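Putative deoxyribonuclease yjjV (Escherichia coli, PDB 1ZZM) is a TatD-type metal-dependent hydrolase that binds two divalent metal cations per subunit and probably cleaves ester bonds, as a deoxyribonuclease would. Local coordinates at residues A53-P67 / A90-L102. Residues are numbered along the deposited sequence; the frame is centred on the assembly and turned at random.
With ZN (zinc ion), chain C; ZN (zinc ion), chain B.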
ATOM      1  N   ALA A  53      -8.430  13.247   1.060  1.00 11.69           N
ATOM      2  CA  ALA A  53      -9.548  12.327   0.849  1.00 14.02           C
ATOM      3  C   ALA A  53     -10.896  13.033   0.891  1.00 16.32           C
ATOM      4  O   ALA A  53     -11.816  12.668   0.168  1.00 15.91           O
ATOM      5  CB  ALA A  53      -9.523  11.190   1.907  1.00 12.86           C
ATOM      6  N   GLU A  54     -11.023  14.053   1.731  1.00 13.88           N
ATOM      7  CA  GLU A  54     -12.301  14.728   1.809  1.00 18.11           C
ATOM      8  C   GLU A  54     -12.525  15.690   0.637  1.00 18.45           C
ATOM      9  O   GLU A  54     -13.662  15.895   0.217  1.00 19.29           O
ATOM     10  CB  GLU A  54     -12.392  15.465   3.151  1.00 24.98           C
ATOM     11  CG  GLU A  54     -13.818  15.802   3.581  1.00 37.19           C
ATOM     12  CD  GLU A  54     -13.871  16.389   4.983  1.00 42.00           C
ATOM     13  OE1 GLU A  54     -12.799  16.475   5.628  1.00 46.22           O
ATOM     14  OE2 GLU A  54     -14.979  16.757   5.445  1.00 44.91           O
ATOM     15  N   ASN A  55     -11.451  16.270   0.099  1.00 16.60           N
ATOM     16  CA  ASN A  55     -11.580  17.245  -0.995  1.00 19.80           C
ATOM     17  C   ASN A  55     -11.512  16.739  -2.443  1.00 18.79           C
ATOM     18  O   ASN A  55     -11.948  17.434  -3.366  1.00 19.17           O
ATOM     19  CB  ASN A  55     -10.537  18.357  -0.825  1.00 23.23           C
ATOM     20  CG  ASN A  55     -10.820  19.236   0.381  1.00 25.78           C
ATOM     21  OD1 ASN A  55     -11.974  19.529   0.688  1.00 29.58           O
ATOM     22  ND2 ASN A  55      -9.779  19.667   1.054  1.00 24.28           N
ATOM     23  N   TYR A  56     -10.966  15.544  -2.663  1.00 17.30           N
ATOM     24  CA  TYR A  56     -10.860  15.026  -4.030  1.00 14.19           C
ATOM     25  C   TYR A  56     -11.574  13.687  -4.157  1.00 15.73           C
ATOM     26  O   TYR A  56     -11.230  12.721  -3.467  1.00 13.36           O
ATOM     27  CB  TYR A  56      -9.385  14.872  -4.398  1.00 15.23           C
ATOM     28  CG  TYR A  56      -8.610  16.191  -4.375  1.00 14.54           C
ATOM     29  CD1 TYR A  56      -8.496  16.969  -5.524  1.00 16.50           C
ATOM     30  CD2 TYR A  56      -7.973  16.640  -3.210  1.00 14.90           C
ATOM     31  CE1 TYR A  56      -7.758  18.151  -5.524  1.00 14.86           C
ATOM     32  CE2 TYR A  56      -7.230  17.842  -3.202  1.00 17.61           C
ATOM     33  CZ  TYR A  56      -7.131  18.578  -4.371  1.00 16.67           C
ATOM     34  OH  TYR A  56      -6.375  19.721  -4.401  1.00 14.86           O
ATOM     35  N   GLN A  57     -12.573  13.618  -5.029  1.00 16.27           N
ATOM     36  CA  GLN A  57     -13.309  12.369  -5.197  1.00 19.41           C
ATOM     37  C   GLN A  57     -12.437  11.128  -5.409  1.00 16.93           C
ATOM     38  O   GLN A  57     -12.693  10.086  -4.803  1.00 17.96           O
ATOM     39  CB  GLN A  57     -14.315  12.473  -6.361  1.00 24.56           C
ATOM     40  CG  GLN A  57     -15.571  13.283  -6.058  1.00 33.35           C
ATOM     41  CD  GLN A  57     -16.631  12.511  -5.255  1.00 39.84           C
ATOM     42  OE1 GLN A  57     -17.777  12.959  -5.146  1.00 44.74           O
ATOM     43  NE2 GLN A  57     -16.254  11.358  -4.690  1.00 43.08           N
ATOM     44  N   PRO A  58     -11.387  11.219  -6.240  1.00 15.35           N
ATOM     45  CA  PRO A  58     -10.553  10.036  -6.467  1.00 16.99           C
ATOM     46  C   PRO A  58      -9.666   9.552  -5.327  1.00 15.16           C
ATOM     47  O   PRO A  58      -9.162   8.452  -5.393  1.00 15.86           O
ATOM     48  CB  PRO A  58      -9.672  10.452  -7.656  1.00 16.07           C
ATOM     49  CG  PRO A  58     -10.453  11.517  -8.317  1.00 18.11           C
ATOM     50  CD  PRO A  58     -10.934  12.310  -7.119  1.00 16.64           C
ATOM     51  N   LEU A  59      -9.474  10.363  -4.294  1.00 13.35           N
ATOM     52  CA  LEU A  59      -8.545   9.971  -3.259  1.00 13.01           C
ATOM     53  C   LEU A  59      -9.155   9.385  -1.993  1.00 12.17           C
ATOM     54  O   LEU A  59     -10.112   9.892  -1.439  1.00 10.49           O
ATOM     55  CB  LEU A  59      -7.662  11.176  -2.887  1.00 12.57           C
ATOM     56  CG  LEU A  59      -6.930  11.865  -4.031  1.00 14.81           C
ATOM     57  CD1 LEU A  59      -6.222  13.146  -3.488  1.00 14.50           C
ATOM     58  CD2 LEU A  59      -5.880  10.879  -4.607  1.00 13.33           C
ATOM     59  N   TYR A  60      -8.564   8.298  -1.542  1.00  8.84           N
ATOM     60  CA  TYR A  60      -9.044   7.644  -0.345  1.00 10.40           C
ATOM     61  C   TYR A  60      -7.850   7.637   0.569  1.00 12.38           C
ATOM     62  O   TYR A  60      -6.689   7.758   0.099  1.00 12.00           O
ATOM     63  CB  TYR A  60      -9.490   6.232  -0.683  1.00 13.79           C
ATOM     64  CG  TYR A  60     -10.844   6.209  -1.359  1.00 14.01           C
ATOM     65  CD1 TYR A  60     -11.990   5.872  -0.634  1.00 16.06           C
ATOM     66  CD2 TYR A  60     -10.991   6.563  -2.706  1.00 16.46           C
ATOM     67  CE1 TYR A  60     -13.256   5.890  -1.216  1.00 18.25           C
ATOM     68  CE2 TYR A  60     -12.262   6.582  -3.306  1.00 19.29           C
ATOM     69  CZ  TYR A  60     -13.389   6.246  -2.547  1.00 23.12           C
ATOM     70  OH  TYR A  60     -14.656   6.273  -3.094  1.00 21.37           O
ATOM     71  N   ALA A  61      -8.099   7.447   1.852  1.00 14.00           N
ATOM     72  CA  ALA A  61      -6.986   7.511   2.798  1.00 11.06           C
ATOM     73  C   ALA A  61      -6.845   6.338   3.758  1.00 12.07           C
ATOM     74  O   ALA A  61      -7.787   5.569   3.953  1.00 10.62           O
ATOM     75  CB  ALA A  61      -7.147   8.794   3.617  1.00 11.77           C
ATOM     76  N   ALA A  62      -5.640   6.229   4.341  1.00  7.91           N
ATOM     77  CA  ALA A  62      -5.332   5.282   5.397  1.00  9.67           C
ATOM     78  C   ALA A  62      -4.521   6.147   6.391  1.00  8.26           C
ATOM     79  O   ALA A  62      -3.767   7.053   5.969  1.00  9.43           O
ATOM     80  CB  ALA A  62      -4.495   4.118   4.880  1.00  8.05           C
ATOM     81  N   LEU A  63      -4.717   5.911   7.689  1.00  8.18           N
ATOM     82  CA  LEU A  63      -4.015   6.636   8.742  1.00  9.28           C
ATOM     83  C   LEU A  63      -3.237   5.603   9.537  1.00  8.85           C
ATOM     84  O   LEU A  63      -3.731   4.501   9.853  1.00 10.28           O
ATOM     85  CB  LEU A  63      -4.997   7.344   9.687  1.00 11.22           C
ATOM     86  CG  LEU A  63      -5.943   8.353   9.041  1.00 13.69           C
ATOM     87  CD1 LEU A  63      -6.858   8.940  10.127  1.00 12.89           C
ATOM     88  CD2 LEU A  63      -5.110   9.447   8.347  1.00 11.69           C
ATOM     89  N   GLY A  64      -2.001   5.961   9.863  1.00 10.04           N
ATOM     90  CA  GLY A  64      -1.159   5.042  10.574  1.00  9.79           C
ATOM     91  C   GLY A  64       0.215   5.663  10.695  1.00 11.04           C
ATOM     92  O   GLY A  64       0.501   6.732  10.106  1.00 12.24           O
ATOM     93  N   LEU A  65       1.084   4.953  11.398  1.00  6.49           N
ATOM     94  CA  LEU A  65       2.442   5.429  11.682  1.00 11.04           C
ATOM     95  C   LEU A  65       3.477   4.479  11.048  1.00 10.39           C
ATOM     96  O   LEU A  65       3.613   3.350  11.476  1.00  9.31           O
ATOM     97  CB  LEU A  65       2.581   5.469  13.208  1.00  9.66           C
ATOM     98  CG  LEU A  65       1.468   6.212  13.981  1.00  9.69           C
ATOM     99  CD1 LEU A  65       1.640   6.001  15.485  1.00 11.25           C
ATOM    100  CD2 LEU A  65       1.514   7.715  13.692  1.00  7.92           C
ATOM    101  N   HIS A  66       4.189   4.992  10.035  1.00 12.01           N
ATOM    102  CA  HIS A  66       5.188   4.294   9.225  1.00 11.27           C
ATOM    103  C   HIS A  66       6.471   3.973   9.991  1.00  9.36           C
ATOM    104  O   HIS A  66       6.995   4.818  10.721  1.00 14.02           O
ATOM    105  CB  HIS A  66       5.470   5.175   7.984  1.00  8.57           C
ATOM    106  CG  HIS A  66       6.141   4.457   6.848  1.00 13.30           C
ATOM    107  ND1 HIS A  66       7.400   3.906   6.951  1.00 15.60           N
ATOM    108  CD2 HIS A  66       5.774   4.314   5.549  1.00 15.20           C
ATOM    109  CE1 HIS A  66       7.785   3.457   5.767  1.00 15.90           C
ATOM    110  NE2 HIS A  66       6.817   3.696   4.897  1.00 17.83           N
ATOM    111  N   PRO A  67       7.000   2.738   9.852  1.00  9.21           N
ATOM    112  CA  PRO A  67       8.226   2.391  10.583  1.00 10.07           C
ATOM    113  C   PRO A  67       9.416   3.269  10.205  1.00 12.33           C
ATOM    114  O   PRO A  67      10.327   3.473  11.017  1.00 11.82           O
ATOM    115  CB  PRO A  67       8.440   0.907  10.241  1.00  8.22           C
ATOM    116  CG  PRO A  67       7.788   0.751   8.874  1.00  5.99           C
ATOM    117  CD  PRO A  67       6.536   1.614   9.009  1.00  9.66           C
ATOM    118  N   ALA A  90     -14.461   8.219   7.037  1.00 36.07           N
ATOM    119  CA  ALA A  90     -15.267   7.586   5.957  1.00 35.82           C
ATOM    120  C   ALA A  90     -14.583   7.196   4.653  1.00 34.31           C
ATOM    121  O   ALA A  90     -14.825   6.090   4.138  1.00 35.24           O
ATOM    122  CB  ALA A  90     -16.426   8.416   5.634  1.00 35.67           C
ATOM    123  N   LYS A  91     -13.817   8.112   4.064  1.00 24.89           N
ATOM    124  CA  LYS A  91     -13.065   7.735   2.882  1.00 21.67           C
ATOM    125  C   LYS A  91     -11.749   7.198   3.420  1.00 18.34           C
ATOM    126  O   LYS A  91     -10.803   6.956   2.673  1.00 16.92           O
ATOM    127  CB  LYS A  91     -12.874   8.907   1.925  1.00 19.25           C
ATOM    128  CG  LYS A  91     -14.158   9.120   1.105  1.00 23.92           C
ATOM    129  CD  LYS A  91     -14.036  10.247   0.117  1.00 21.44           C
ATOM    130  CE  LYS A  91     -13.357   9.775  -1.153  1.00 18.71           C
ATOM    131  NZ  LYS A  91     -12.828  10.998  -1.839  1.00 17.13           N
ATOM    132  N   VAL A  92     -11.699   7.016   4.740  1.00 16.04           N
ATOM    133  CA  VAL A  92     -10.518   6.406   5.357  1.00 15.25           C
ATOM    134  C   VAL A  92     -10.859   4.928   5.239  1.00 14.01           C
ATOM    135  O   VAL A  92     -11.870   4.465   5.786  1.00 13.65           O
ATOM    136  CB  VAL A  92     -10.359   6.802   6.835  1.00 18.07           C
ATOM    137  CG1 VAL A  92      -9.554   5.761   7.580  1.00 18.35           C
ATOM    138  CG2 VAL A  92      -9.647   8.137   6.921  1.00 19.29           C
ATOM    139  N   VAL A  93     -10.023   4.173   4.551  1.00 11.05           N
ATOM    140  CA  VAL A  93     -10.364   2.784   4.334  1.00 11.25           C
ATOM    141  C   VAL A  93      -9.479   1.755   4.975  1.00 13.12           C
ATOM    142  O   VAL A  93      -9.737   0.555   4.811  1.00 12.38           O
ATOM    143  CB  VAL A  93     -10.401   2.456   2.823  1.00 13.34           C
ATOM    144  CG1 VAL A  93     -11.438   3.317   2.147  1.00 10.65           C
ATOM    145  CG2 VAL A  93      -9.024   2.682   2.186  1.00 13.10           C
ATOM    146  N   ALA A  94      -8.444   2.194   5.690  1.00  9.80           N
ATOM    147  CA  ALA A  94      -7.520   1.246   6.289  1.00  9.09           C
ATOM    148  C   ALA A  94      -6.665   1.956   7.325  1.00 10.19           C
ATOM    149  O   ALA A  94      -6.590   3.187   7.329  1.00  9.97           O
ATOM    150  CB  ALA A  94      -6.577   0.663   5.193  1.00  7.29           C
ATOM    151  N   VAL A  95      -6.030   1.155   8.172  1.00 10.03           N
ATOM    152  CA  VAL A  95      -5.093   1.636   9.171  1.00 11.64           C
ATOM    153  C   VAL A  95      -3.854   1.425   8.347  1.00 12.29           C
ATOM    154  O   VAL A  95      -3.413   0.306   8.018  1.00 10.97           O
ATOM    155  CB  VAL A  95      -5.072   0.798  10.418  1.00 12.68           C
ATOM    156  CG1 VAL A  95      -3.867   1.185  11.305  1.00 14.94           C
ATOM    157  CG2 VAL A  95      -6.374   1.024  11.167  1.00 13.80           C
ATOM    158  N   GLY A  96      -3.298   2.539   7.971  1.00 10.52           N
ATOM    159  CA  GLY A  96      -2.207   2.405   7.104  1.00 13.53           C
ATOM    160  C   GLY A  96      -1.323   3.563   6.858  1.00 16.23           C
ATOM    161  O   GLY A  96      -1.588   4.753   7.084  1.00 13.79           O
ATOM    162  N   GLU A  97      -0.260   2.813   6.641  1.00 21.22           N
ATOM    163  CA  GLU A  97       1.109   2.561   6.363  1.00 12.82           C
ATOM    164  C   GLU A  97       1.746   2.320   7.692  1.00 11.10           C
ATOM    165  O   GLU A  97       2.191   3.223   8.385  1.00  8.15           O
ATOM    166  CB  GLU A  97       1.958   3.384   5.421  1.00 10.92           C
ATOM    167  CG  GLU A  97       2.970   2.266   5.006  1.00 13.86           C
ATOM    168  CD  GLU A  97       3.831   2.495   3.775  1.00  9.38           C
ATOM    169  OE1 GLU A  97       3.785   3.566   3.135  1.00 13.57           O
ATOM    170  OE2 GLU A  97       4.575   1.549   3.449  1.00 10.52           O
ATOM    171  N   ILE A  98       1.677   1.047   8.064  1.00 10.15           N
ATOM    172  CA  ILE A  98       2.280   0.561   9.306  1.00  8.65           C
ATOM    173  C   ILE A  98       3.104  -0.636   8.844  1.00 12.05           C
ATOM    174  O   ILE A  98       2.957  -1.074   7.702  1.00  8.48           O
ATOM    175  CB  ILE A  98       1.241   0.089  10.321  1.00 11.12           C
ATOM    176  CG1 ILE A  98       0.513  -1.152   9.792  1.00 10.97           C
ATOM    177  CG2 ILE A  98       0.262   1.214  10.596  1.00 10.25           C
ATOM    178  CD1 ILE A  98      -0.650  -1.578  10.677  1.00 12.07           C
ATOM    179  N   GLY A  99       4.005  -1.122   9.700  1.00 10.16           N
ATOM    180  CA  GLY A  99       4.795  -2.262   9.306  1.00 10.28           C
ATOM    181  C   GLY A  99       6.162  -2.262   9.974  1.00  8.90           C
ATOM    182  O   GLY A  99       6.337  -1.709  11.059  1.00 10.35           O
ATOM    183  N   LEU A 100       7.097  -2.952   9.325  1.00  9.15           N
ATOM    184  CA  LEU A 100       8.444  -3.121   9.826  1.00  8.85           C
ATOM    185  C   LEU A 100       9.455  -2.878   8.723  1.00 12.09           C
ATOM    186  O   LEU A 100       9.165  -3.067   7.542  1.00 13.24           O
ATOM    187  CB  LEU A 100       8.631  -4.546  10.328  1.00  9.96           C
ATOM    188  CG  LEU A 100       7.552  -5.031  11.305  1.00 10.07           C
ATOM    189  CD1 LEU A 100       7.668  -6.516  11.362  1.00 10.79           C
ATOM    190  CD2 LEU A 100       7.691  -4.375  12.694  1.00 10.95           C
ATOM    191  N   ASP A 101      10.668  -2.506   9.107  1.00 11.26           N
ATOM    192  CA  ASP A 101      11.678  -2.230   8.081  1.00 11.66           C
ATOM    193  C   ASP A 101      13.037  -2.399   8.771  1.00 13.21           C
ATOM    194  O   ASP A 101      13.364  -1.625   9.675  1.00 14.18           O
ATOM    195  CB  ASP A 101      11.480  -0.788   7.621  1.00 11.42           C
ATOM    196  CG  ASP A 101      12.387  -0.397   6.472  1.00 17.82           C
ATOM    197  OD1 ASP A 101      13.542  -0.840   6.475  1.00 15.18           O
ATOM    198  OD2 ASP A 101      11.944   0.358   5.567  1.00 19.93           O
ATOM    199  N   LEU A 102      13.837  -3.367   8.334  1.00 14.86           N
ATOM    200  CA  LEU A 102      15.121  -3.591   8.984  1.00 18.26           C
ATOM    201  C   LEU A 102      16.289  -2.850   8.370  1.00 21.76           C
ATOM    202  O   LEU A 102      17.443  -3.210   8.591  1.00 24.37           O
ATOM    203  CB  LEU A 102      15.442  -5.092   9.059  1.00 20.09           C
ATOM    204  CG  LEU A 102      14.807  -5.831  10.254  1.00 22.32           C
ATOM    205  CD1 LEU A 102      15.090  -7.325  10.123  1.00 23.14           C
ATOM    206  CD2 LEU A 102      15.335  -5.290  11.581  1.00 19.52           C
TER
HETATM  207 ZN    ZN C 402       6.243   1.160   2.194  1.00 12.72          ZN
HETATM  208 ZN    ZN B 401       4.431   3.678   1.242  1.00 12.45          ZN
HETATM  209  O   HOH W   1       4.180   0.633  11.994  1.00 10.76           O
HETATM  210  O   HOH W   2       6.304   3.161   1.809  1.00 10.79           O
HETATM  211  O   HOH W   3       8.085   1.103   0.616  1.00 13.41           O
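Lys91 brings CE over the centre of one face of the Tyr60 ring, 3.8 Å from the centroid, a CH-pi contact with a longer cation-pi component from NZ. A bend at chi3 (83°) carries the ammonium on into a nest of carbonyls, where NZ donates to Ala53 O at 2.8 Å, in the carbonyl plane, to Leu59 O, and to Gln57 O from above the carbonyl plane. With an alanine in place of Lys91, the carbonyls of Ala53, Gln57 and Leu59 are likely to lose the ammonium that ties helix end to turn, and the Tyr60 face its cover. Beyond this clasp strand 59-63 runs parallel to 92-93 and then to the start of 95-101, the chain turning a corner at Ala94, as neighbours in the TIM-type barrel of the TatD family: Ala61 N donates to Lys91 O at 2.9 Å, and Val93 N to Ala61 O at 2.7 Å. Farther along, Gly96 N bonds to Leu63 O. At the barrel's metal centre, Glu97 bridges two zinc ions, OE1 on one at 2.0 Å and OE2 on the other at 2.1 Å, with His9, His11, His133 and His157 among their ligands. The His66 imidazole lies alongside this carboxylate, planes 60° apart, and its NE2 hydrogen-bonds the zinc-bridging water while Gly68 N holds ND1.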